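Putative secreted endoglycosylceramidase (Rhodococcus hoagii, PDB 6JYZ) probably hydrolyses the glycosidic bond between the sugar chain and the ceramide of galactose-type glycosphingolipids, as an endogalactosylceramidase of glycoside hydrolase family 5. Local coordinates at residues V133-P136 / E137-C141. Residues are numbered along the deposited sequence; the frame is centred on the assembly and turned at random.
Sequences VGTP and EGQDC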
# COMPACT_ATOMS: atom_id res chain seq x y z
N VAL A 133 -3.44 -20.49 8.56
CA VAL A 133 -2.11 -21.04 8.75
C VAL A 133 -1.68 -21.08 10.19
O VAL A 133 -0.50 -21.39 10.44
CB VAL A 133 -1.09 -20.19 7.94
CG1 VAL A 133 -1.45 -20.23 6.47
CG2 VAL A 133 -0.94 -18.78 8.42
N GLY A 134 -2.54 -20.78 11.16
CA GLY A 134 -2.10 -20.79 12.54
C GLY A 134 -2.02 -22.19 13.15
O GLY A 134 -2.62 -23.14 12.68
N THR A 135 -1.25 -22.28 14.23
CA THR A 135 -1.13 -23.56 14.94
C THR A 135 -2.39 -23.81 15.76
O THR A 135 -2.72 -22.99 16.59
CB THR A 135 0.09 -23.54 15.84
OG1 THR A 135 1.26 -23.12 15.11
CG2 THR A 135 0.39 -24.93 16.41
N PRO A 136 -3.07 -24.95 15.56
CA PRO A 136 -4.31 -25.15 16.36
C PRO A 136 -3.99 -25.32 17.83
O PRO A 136 -2.89 -25.71 18.24
CB PRO A 136 -4.86 -26.46 15.78
CG PRO A 136 -4.17 -26.75 14.48
CD PRO A 136 -2.87 -25.93 14.51
N GLU A 137 -4.94 -24.90 18.70
CA GLU A 137 -4.75 -24.97 20.14
C GLU A 137 -4.25 -26.32 20.65
O GLU A 137 -3.35 -26.33 21.48
CB GLU A 137 -6.06 -24.52 20.81
CG GLU A 137 -6.01 -24.55 22.33
CD GLU A 137 -7.36 -24.54 23.04
OE1 GLU A 137 -8.42 -24.34 22.38
OE2 GLU A 137 -7.35 -24.76 24.28
N GLY A 138 -4.72 -27.44 20.16
CA GLY A 138 -4.13 -28.58 20.91
C GLY A 138 -2.85 -29.18 20.30
O GLY A 138 -2.47 -30.32 20.59
N GLN A 139 -2.20 -28.45 19.39
CA GLN A 139 -1.10 -28.98 18.57
C GLN A 139 0.17 -28.31 19.06
O GLN A 139 0.26 -27.08 19.15
CB GLN A 139 -1.32 -28.56 17.10
CG GLN A 139 -0.13 -28.90 16.18
CD GLN A 139 0.10 -30.39 16.05
OE1 GLN A 139 -0.80 -31.13 15.70
NE2 GLN A 139 1.31 -30.81 16.30
N ASP A 140 1.20 -29.08 19.39
CA ASP A 140 2.52 -28.59 19.76
C ASP A 140 3.39 -28.36 18.51
O ASP A 140 3.10 -28.74 17.38
CB ASP A 140 3.23 -29.63 20.67
CG ASP A 140 2.56 -29.81 22.03
OD1 ASP A 140 1.71 -28.98 22.42
OD2 ASP A 140 2.97 -30.80 22.70
N CYS A 141 4.47 -27.62 18.80
CA CYS A 141 5.48 -27.31 17.81
C CYS A 141 6.65 -28.27 17.86
O CYS A 141 7.02 -28.79 18.93
CB CYS A 141 6.08 -25.96 18.10
SG CYS A 141 4.89 -24.68 17.62
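The ring of P136 and the aliphatic stem of Q139 run alongside each other in the same direction. Of the ring, P136 CD is the atom that touches, 4.0 Å from Q139 CB. Q139 CB also rests 3.4 Å from P136 O. The chain bends at CG (chi2 64°), which carries the flat amide away from the proline. There Q139 NE2 donates to D140 O at 2.9 Å, with an N-H...O angle of 168°. The acceptor lies close to the amide plane, and this bond fixes the rotation of the side-chain end.

T135 comes to Q139 from across, the two side chains at about a right angle. Its methyl does the touching: T135 CG2 is 4.0 Å from Q139 CG and 3.5 Å from Q139 O. With the T135 methyl anti to the backbone N, CG2 faces Q139, and the hydroxyl sits beside that N. The hydroxyl shares a hydrogen bond with T166 OG1 and accepts one from G148 N.

A type I beta turn from P136 to Q139 reverses the chain. It is closed by Q139 N donating to P136 O at 3.1 Å. The donor sits well above the carbonyl plane, 50° out of it. E137 and G138 occupy the two corners, and the extended E137 side chain leads away.

R147, further along the same connection, holds the turn through a hydrogen bond from NH1 to Q139 O and a weak one from NH2 to P136 O. The C141–C167 disulfide anchors the end of 137-141 to a later part of that connection. The contact lies at the surface, its centre about 30 Å from the centre of the chain. Its loop runs from strand 119-124 of the (beta/alpha)8 barrel of family 5 glycoside hydrolases to helix 177-187.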